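Side-chain contacts in choloylglycine hydrolase (Clostridium perfringens, PDB 2BJF), which hydrolyses the amide bond of glycine- and taurine-conjugated bile salts, releasing the free bile acid and the amino acid, and also has acyltransferase activity: residues Leu81-Pro84 and Val85-Tyr89; Asn175-Thr178 and Phe179-Val183. All blocks are in the same frame, centred on the assembly; numbering follows the deposited sequence. Where two conformers were deposited one is given.

Contact 1 of 2, residues Leu81-Pro84 and Val85-Tyr89; sequences LNFP and VYVSY. With TAU (2-aminoethanesulfonic acid), chain C; DXC ((3alpha,5beta,12alpha)-3,12-dihydroxycholan-24-oic acid), chain B.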
ATOM      1  N   LEU A  81      26.453  -8.111  -0.007  1.00 12.16           N
ATOM      2  CA  LEU A  81      25.018  -8.381  -0.115  1.00 12.72           C
ATOM      3  C   LEU A  81      24.664  -8.670  -1.569  1.00 13.08           C
ATOM      4  O   LEU A  81      25.310  -8.149  -2.478  1.00 12.90           O
ATOM      5  CB  LEU A  81      24.208  -7.181   0.399  1.00 12.64           C
ATOM      6  CG  LEU A  81      24.177  -6.859   1.902  1.00 12.80           C
ATOM      7  CD1 LEU A  81      25.483  -6.257   2.404  1.00 13.40           C
ATOM      8  CD2 LEU A  81      23.025  -5.919   2.219  1.00 12.84           C
ATOM      9  N   ASN A  82      23.642  -9.499  -1.783  0.50 13.43           N
ATOM     10  CA  ASN A  82      23.206  -9.869  -3.132  0.50 13.84           C
ATOM     11  C   ASN A  82      22.835  -8.653  -3.980  0.50 14.01           C
ATOM     12  O   ASN A  82      22.242  -7.696  -3.483  0.50 13.97           O
ATOM     13  CB  ASN A  82      22.036 -10.860  -3.070  0.50 13.98           C
ATOM     14  CG  ASN A  82      21.706 -11.471  -4.426  0.50 14.46           C
ATOM     15  OD1 ASN A  82      22.595 -11.757  -5.233  0.50 14.95           O
ATOM     16  ND2 ASN A  82      20.420 -11.682  -4.677  0.50 15.30           N
ATOM     17  N   PHE A  83      23.202  -8.699  -5.259  1.00 14.24           N
ATOM     18  CA  PHE A  83      22.985  -7.582  -6.178  1.00 14.79           C
ATOM     19  C   PHE A  83      22.766  -8.156  -7.582  1.00 15.40           C
ATOM     20  O   PHE A  83      23.588  -7.942  -8.474  1.00 15.40           O
ATOM     21  CB  PHE A  83      24.209  -6.653  -6.127  1.00 14.78           C
ATOM     22  CG  PHE A  83      24.001  -5.299  -6.757  1.00 14.78           C
ATOM     23  CD1 PHE A  83      22.920  -4.496  -6.401  1.00 15.13           C
ATOM     24  CD2 PHE A  83      24.926  -4.806  -7.675  1.00 14.79           C
ATOM     25  CE1 PHE A  83      22.745  -3.240  -6.979  1.00 15.02           C
ATOM     26  CE2 PHE A  83      24.760  -3.549  -8.257  1.00 15.36           C
ATOM     27  CZ  PHE A  83      23.666  -2.766  -7.906  1.00 15.11           C
ATOM     28  N   PRO A  84      21.646  -8.888  -7.779  1.00 16.04           N
ATOM     29  CA  PRO A  84      21.435  -9.699  -8.986  1.00 16.64           C
ATOM     30  C   PRO A  84      21.131  -8.895 -10.243  1.00 17.20           C
ATOM     31  O   PRO A  84      21.399  -9.363 -11.351  1.00 17.38           O
ATOM     32  CB  PRO A  84      20.231 -10.568  -8.616  1.00 16.63           C
ATOM     33  CG  PRO A  84      19.474  -9.760  -7.635  1.00 16.43           C
ATOM     34  CD  PRO A  84      20.496  -8.974  -6.859  1.00 16.02           C
ATOM     35  N   VAL A  85      20.564  -7.706 -10.073  1.00 17.73           N
ATOM     36  CA  VAL A  85      20.219  -6.867 -11.211  1.00 18.41           C
ATOM     37  C   VAL A  85      21.047  -5.588 -11.175  1.00 18.56           C
ATOM     38  O   VAL A  85      21.293  -5.029 -10.100  1.00 18.88           O
ATOM     39  CB  VAL A  85      18.704  -6.540 -11.264  1.00 18.38           C
ATOM     40  CG1 VAL A  85      18.309  -6.064 -12.658  1.00 18.80           C
ATOM     41  CG2 VAL A  85      17.864  -7.760 -10.880  1.00 18.84           C
ATOM     42  N   TYR A  86      21.474  -5.150 -12.361  1.00 18.65           N
ATOM     43  CA  TYR A  86      22.248  -3.914 -12.579  1.00 18.79           C
ATOM     44  C   TYR A  86      23.755  -4.060 -12.326  1.00 18.82           C
ATOM     45  O   TYR A  86      24.525  -3.134 -12.590  1.00 18.99           O
ATOM     46  CB  TYR A  86      21.649  -2.715 -11.818  1.00 18.90           C
ATOM     47  CG  TYR A  86      20.163  -2.525 -12.064  1.00 18.92           C
ATOM     48  CD1 TYR A  86      19.692  -2.056 -13.290  1.00 19.05           C
ATOM     49  CD2 TYR A  86      19.229  -2.827 -11.072  1.00 19.09           C
ATOM     50  CE1 TYR A  86      18.329  -1.892 -13.522  1.00 19.24           C
ATOM     51  CE2 TYR A  86      17.869  -2.667 -11.293  1.00 19.21           C
ATOM     52  CZ  TYR A  86      17.425  -2.198 -12.516  1.00 19.02           C
ATOM     53  OH  TYR A  86      16.076  -2.039 -12.732  1.00 19.08           O
ATOM     54  N   VAL A  87      24.170  -5.230 -11.843  1.00 18.78           N
ATOM     55  CA  VAL A  87      25.587  -5.526 -11.631  1.00 18.72           C
ATOM     56  C   VAL A  87      26.282  -5.866 -12.955  1.00 18.64           C
ATOM     57  O   VAL A  87      25.665  -6.434 -13.860  1.00 18.64           O
ATOM     58  CB  VAL A  87      25.782  -6.676 -10.598  1.00 18.80           C
ATOM     59  CG1 VAL A  87      25.394  -8.033 -11.193  1.00 18.92           C
ATOM     60  CG2 VAL A  87      27.210  -6.699 -10.062  1.00 18.76           C
ATOM     61  N   SER A  88      27.558  -5.501 -13.060  1.00 18.58           N
ATOM     62  CA  SER A  88      28.375  -5.851 -14.221  1.00 18.53           C
ATOM     63  C   SER A  88      29.855  -5.922 -13.854  1.00 18.48           C
ATOM     64  O   SER A  88      30.467  -4.911 -13.506  1.00 18.59           O
ATOM     65  CB  SER A  88      28.155  -4.857 -15.365  1.00 18.59           C
ATOM     66  OG  SER A  88      29.005  -5.135 -16.464  1.00 18.91           O
ATOM     67  N   TYR A  89      30.413  -7.127 -13.927  1.00 18.20           N
ATOM     68  CA  TYR A  89      31.842  -7.333 -13.718  1.00 18.09           C
ATOM     69  C   TYR A  89      32.543  -7.479 -15.065  1.00 17.96           C
ATOM     70  O   TYR A  89      31.944  -7.956 -16.030  1.00 18.02           O
ATOM     71  CB  TYR A  89      32.101  -8.596 -12.894  1.00 18.08           C
ATOM     72  CG  TYR A  89      31.333  -8.719 -11.593  1.00 18.08           C
ATOM     73  CD1 TYR A  89      31.455  -7.759 -10.587  1.00 17.97           C
ATOM     74  CD2 TYR A  89      30.515  -9.823 -11.356  1.00 18.01           C
ATOM     75  CE1 TYR A  89      30.758  -7.886  -9.386  1.00 18.09           C
ATOM     76  CE2 TYR A  89      29.820  -9.962 -10.160  1.00 18.15           C
ATOM     77  CZ  TYR A  89      29.945  -8.992  -9.182  1.00 18.11           C
ATOM     78  OH  TYR A  89      29.257  -9.133  -7.999  1.00 18.64           O
TER
HETATM   79  C1  TAU C 331      16.794 -12.331  -5.904  1.00 55.54           C
HETATM   80  C2  TAU C 331      17.237 -12.604  -4.754  1.00 55.54           C
HETATM   81  N1  TAU C 331      16.415 -12.338  -7.086  1.00 55.53           N
HETATM   82  S   TAU C 331      17.471 -11.475  -3.688  1.00 55.58           S
HETATM   83  O1  TAU C 331      18.004 -10.257  -4.344  1.00 55.61           O
HETATM   84  O2  TAU C 331      16.198 -11.155  -3.006  1.00 55.40           O
HETATM   85  O3  TAU C 331      18.456 -11.959  -2.693  1.00 55.63           O
HETATM   86  C1  DXC B 330      29.784 -20.367  -5.842  1.00 29.17           C
HETATM   87  C2  DXC B 330      30.677 -19.128  -5.768  1.00 29.02           C
HETATM   88  C3  DXC B 330      31.786 -19.238  -4.706  1.00 28.91           C
HETATM   89  C4  DXC B 330      31.280 -19.652  -3.313  1.00 28.88           C
HETATM   90  C5  DXC B 330      30.376 -20.879  -3.442  1.00 29.00           C
HETATM   91  C6  DXC B 330      29.244 -20.721  -4.460  1.00 29.19           C
HETATM   92  C7  DXC B 330      32.596 -17.933  -4.684  1.00 28.88           C
HETATM   93  C8  DXC B 330      31.886 -16.773  -3.982  1.00 28.80           C
HETATM   94  C9  DXC B 330      31.276 -17.141  -2.628  1.00 28.65           C
HETATM   95  C10 DXC B 330      30.499 -18.475  -2.672  1.00 28.68           C
HETATM   96  C11 DXC B 330      30.284 -16.069  -2.165  1.00 28.53           C
HETATM   97  C12 DXC B 330      29.658 -16.322  -0.792  1.00 28.48           C
HETATM   98  C13 DXC B 330      28.930 -17.676  -0.797  1.00 28.49           C
HETATM   99  C14 DXC B 330      29.842 -18.800  -1.314  1.00 28.61           C
HETATM  100  C15 DXC B 330      30.706 -14.599  -2.178  1.00 28.59           C
HETATM  101  C16 DXC B 330      29.665 -13.935  -1.269  1.00 28.57           C
HETATM  102  C17 DXC B 330      28.781 -15.062  -0.705  1.00 28.46           C
HETATM  103  C18 DXC B 330      32.459 -20.056  -2.429  1.00 28.92           C
HETATM  104  C19 DXC B 330      28.103 -14.669   0.626  1.00 28.50           C
HETATM  105  O1  DXC B 330      27.726 -17.622  -1.578  1.00 28.44           O
HETATM  106  O2  DXC B 330      28.687 -20.109  -6.726  1.00 29.63           O
HETATM  107  C20 DXC B 330      30.718 -16.331   0.326  1.00 28.53           C
HETATM  108  C21 DXC B 330      27.114 -13.511   0.433  1.00 28.53           C
HETATM  109  C22 DXC B 330      25.982 -13.847  -0.542  1.00 28.83           C
HETATM  110  C23 DXC B 330      24.753 -12.994  -0.321  1.00 28.94           C
HETATM  111  O3  DXC B 330      24.688 -12.247   0.678  1.00 28.99           O
HETATM  112  O4  DXC B 330      23.834 -13.076  -1.164  1.00 29.34           O
HETATM  113  C24 DXC B 330      27.404 -15.818   1.357  1.00 28.49           C
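F83 and V87 meet where the chain, on leaving strand 77-82, folds back over the side chain just past its end. The phenyl ring approaches V87 obliquely, with its CD2 3.6 Å from V87 CB, and the two side chains run past each other in opposite senses. CG of F83 lies anti to its own backbone N (chi1 -166°), a rotation that sets the ring beside V87. V87 answers with both methyls: CG1 sits 3.3 Å from the carbonyl O of F83, while CG2, the branch anti to the V87 backbone N, rests beside CD2 of the ring. V85 contributes its main chain to this bend, since its carbonyl O stands over the centre of the phenyl face, 3.8 Å above the plane; that oxygen also accepts a hydrogen bond from the hydroxyl of S176. CG2 of V85 lies back against P84, 4.1 Å from P84 CG, and CG1 lies over one face of the Y86 ring; L210 of the second subunit packs on all three residues. No hydrogen bond joins the two halves of the turn, so its shape rests on apolar contact and on outside partners, among them H143, whose ring stacks with F83. On the ligand side, ND2 of N82 gives a weak hydrogen bond of 2.8 Å to sulfonate O3 of taurine, tentative because N82 has two conformers, and P84 CG lies 3.6 Å from taurine O1. The arrangement is thus a strand-to-loop turn folded round an aromatic side chain, at the product-binding site of an Ntn hydrolase.

Contact 2 of 2, residues Asn175-Thr178 and Phe179-Val183; sequences NSPT and FDWHV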
ATOM      1  N   ASN A 175      19.292  -4.885  -1.404  1.00 10.26           N
ATOM      2  CA  ASN A 175      19.692  -5.494  -2.663  1.00 10.81           C
ATOM      3  C   ASN A 175      19.302  -4.585  -3.834  1.00 10.94           C
ATOM      4  O   ASN A 175      19.251  -3.365  -3.665  1.00 11.07           O
ATOM      5  CB  ASN A 175      19.096  -6.903  -2.770  1.00 10.94           C
ATOM      6  CG  ASN A 175      19.346  -7.741  -1.517  1.00 11.42           C
ATOM      7  OD1 ASN A 175      18.449  -7.933  -0.694  1.00 12.35           O
ATOM      8  ND2 ASN A 175      20.574  -8.220  -1.357  1.00 11.73           N
ATOM      9  N   SER A 176      19.044  -5.159  -5.008  1.00 11.15           N
ATOM     10  CA  SER A 176      18.718  -4.371  -6.207  1.00 11.26           C
ATOM     11  C   SER A 176      17.384  -3.621  -6.066  1.00 11.32           C
ATOM     12  O   SER A 176      16.494  -4.091  -5.359  1.00 11.46           O
ATOM     13  CB  SER A 176      18.716  -5.266  -7.449  1.00 11.38           C
ATOM     14  OG  SER A 176      20.016  -5.778  -7.695  1.00 11.51           O
ATOM     15  N   PRO A 177      17.234  -2.457  -6.738  1.00 11.30           N
ATOM     16  CA  PRO A 177      18.133  -1.768  -7.678  1.00 11.22           C
ATOM     17  C   PRO A 177      19.327  -1.054  -7.034  1.00 10.99           C
ATOM     18  O   PRO A 177      19.663  -1.308  -5.875  1.00 10.96           O
ATOM     19  CB  PRO A 177      17.214  -0.737  -8.361  1.00 11.43           C
ATOM     20  CG  PRO A 177      15.852  -0.960  -7.830  1.00 11.54           C
ATOM     21  CD  PRO A 177      15.982  -1.704  -6.554  1.00 11.38           C
ATOM     22  N   THR A 178      19.957  -0.166  -7.802  1.00 10.80           N
ATOM     23  CA  THR A 178      21.148   0.565  -7.362  1.00 10.51           C
ATOM     24  C   THR A 178      20.859   1.467  -6.161  1.00 10.40           C
ATOM     25  O   THR A 178      19.701   1.806  -5.887  1.00 10.26           O
ATOM     26  CB  THR A 178      21.750   1.406  -8.508  1.00 10.57           C
ATOM     27  OG1 THR A 178      20.781   2.359  -8.962  1.00 10.38           O
ATOM     28  CG2 THR A 178      22.174   0.512  -9.671  1.00 10.56           C
ATOM     29  N   PHE A 179      21.917   1.853  -5.451  1.00 10.16           N
ATOM     30  CA  PHE A 179      21.784   2.615  -4.207  1.00 10.12           C
ATOM     31  C   PHE A 179      21.076   3.956  -4.403  1.00 10.14           C
ATOM     32  O   PHE A 179      20.226   4.338  -3.596  1.00  9.93           O
ATOM     33  CB  PHE A 179      23.149   2.810  -3.536  1.00 10.11           C
ATOM     34  CG  PHE A 179      23.072   3.464  -2.181  1.00 10.02           C
ATOM     35  CD1 PHE A 179      22.499   2.795  -1.100  1.00 10.37           C
ATOM     36  CD2 PHE A 179      23.574   4.745  -1.985  1.00 10.12           C
ATOM     37  CE1 PHE A 179      22.426   3.398   0.153  1.00 10.12           C
ATOM     38  CE2 PHE A 179      23.511   5.355  -0.736  1.00 10.24           C
ATOM     39  CZ  PHE A 179      22.931   4.682   0.334  1.00 10.22           C
ATOM     40  N   ASP A 180      21.418   4.654  -5.485  1.00 10.14           N
ATOM     41  CA  ASP A 180      20.792   5.936  -5.802  1.00 10.28           C
ATOM     42  C   ASP A 180      19.289   5.807  -6.053  1.00 10.17           C
ATOM     43  O   ASP A 180      18.532   6.740  -5.773  1.00 10.41           O
ATOM     44  CB  ASP A 180      21.489   6.617  -6.987  1.00 10.43           C
ATOM     45  CG  ASP A 180      21.511   5.754  -8.235  1.00 10.81           C
ATOM     46  OD1 ASP A 180      22.042   4.629  -8.176  1.00 11.19           O
ATOM     47  OD2 ASP A 180      21.007   6.210  -9.283  1.00 12.26           O
ATOM     48  N   TRP A 181      18.863   4.651  -6.566  1.00  9.94           N
ATOM     49  CA  TRP A 181      17.437   4.378  -6.768  1.00  9.76           C
ATOM     50  C   TRP A 181      16.696   4.327  -5.432  1.00  9.72           C
ATOM     51  O   TRP A 181      15.631   4.928  -5.285  1.00  9.57           O
ATOM     52  CB  TRP A 181      17.216   3.077  -7.559  1.00  9.67           C
ATOM     53  CG  TRP A 181      15.772   2.855  -7.930  1.00  9.37           C
ATOM     54  CD1 TRP A 181      15.179   3.148  -9.125  1.00  9.19           C
ATOM     55  CD2 TRP A 181      14.740   2.311  -7.094  1.00  9.19           C
ATOM     56  NE1 TRP A 181      13.844   2.825  -9.085  1.00  9.01           N
ATOM     57  CE2 TRP A 181      13.548   2.305  -7.852  1.00  9.21           C
ATOM     58  CE3 TRP A 181      14.709   1.822  -5.778  1.00  9.16           C
ATOM     59  CZ2 TRP A 181      12.334   1.834  -7.339  1.00  9.30           C
ATOM     60  CZ3 TRP A 181      13.502   1.352  -5.268  1.00  9.37           C
ATOM     61  CH2 TRP A 181      12.332   1.362  -6.049  1.00  9.25           C
ATOM     62  N   HIS A 182      17.266   3.607  -4.466  1.00  9.67           N
ATOM     63  CA  HIS A 182      16.658   3.471  -3.142  1.00  9.75           C
ATOM     64  C   HIS A 182      16.594   4.811  -2.415  1.00  9.87           C
ATOM     65  O   HIS A 182      15.587   5.129  -1.782  1.00  9.96           O
ATOM     66  CB  HIS A 182      17.415   2.446  -2.296  1.00  9.71           C
ATOM     67  CG  HIS A 182      17.269   1.036  -2.777  1.00  9.35           C
ATOM     68  ND1 HIS A 182      16.140   0.281  -2.540  1.00  9.78           N
ATOM     69  CD2 HIS A 182      18.114   0.241  -3.475  1.00  9.23           C
ATOM     70  CE1 HIS A 182      16.295  -0.917  -3.074  1.00  9.57           C
ATOM     71  NE2 HIS A 182      17.485  -0.969  -3.645  1.00  9.00           N
ATOM     72  N   VAL A 183      17.668   5.593  -2.516  1.00 10.06           N
ATOM     73  CA  VAL A 183      17.724   6.917  -1.891  1.00 10.37           C
ATOM     74  C   VAL A 183      16.619   7.830  -2.439  1.00 10.30           C
ATOM     75  O   VAL A 183      15.970   8.550  -1.676  1.00 10.54           O
ATOM     76  CB  VAL A 183      19.125   7.569  -2.048  1.00 10.42           C
ATOM     77  CG1 VAL A 183      19.132   8.998  -1.516  1.00 10.99           C
ATOM     78  CG2 VAL A 183      20.176   6.743  -1.322  1.00 10.71           C
TER
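N175 reaches H182 through its main chain: its carbonyl O accepts a hydrogen bond of 3.0 Å from H182 NE2, bent to 136° at the hydrogen and lying 30° out of the imidazole plane. This bond ties the loop to the first turn of helix 179-186 and helps fix the rotation of the imidazole, whose ring also stacks with F229. The N175 side chain faces the other way, where ND2 bonds to the carbonyl O of N82 and OD1 is hydrogen-bonded to the backbone N of C2 and to R228. S176 brings its carbonyl carbon to the edge of the H182 ring, 3.6 Å from NE2. P177, preceded by a cis peptide bond, packs against two aromatic side chains, W181 and H182. Its CG makes a CH-pi contact over the W181 indole, 3.9 Å from the centroid of the six-membered ring, and its CD lies 3.4 Å from H182 NE2. With CG anti to the backbone N (chi1 -173°), W181 turns its indole back along the loop to meet the proline. At the interface with the third subunit, the same indole stacks with W181 of that subunit. T178 occupies the N-cap position, yet its hydroxyl makes no capping bond. Instead OG1 donates to D180 OD1 at 2.7 Å, meeting the carboxylate from above its plane. The carbonyl O of T178 accepts two weak backbone bonds, from W181 N at 3.0 Å and H182 N at 3.3 Å, the latter being the opening i to i+4 bond of the helix. The whole is a helix N-terminus entered through a cis-proline loop, in which a histidine of the first turn ties the helix to the residue that bonds C2, the inferred nucleophile of this Ntn-fold enzyme.

How the contacts relate
Contacts 1 and 2 are far apart in sequence, yet their centres lie only 11 Å apart and two probable hydrogen bonds join them directly. N175 ND2 is 2.8 Å from the carbonyl O of N82, and S176 OG is 2.8 Å from that of V85. Packing adds to this, with P84 CD 3.3 Å and F83 CD1 3.4 Å from S176 OG. The N175 side chain comes within about 4 Å of that of C2, the inferred nucleophile. The pair illustrates how two short local contacts can be joined side by side: N82, P84 and N175 together line part of the taurine site, to which Q212 of the second subunit adds a hydrogen bond.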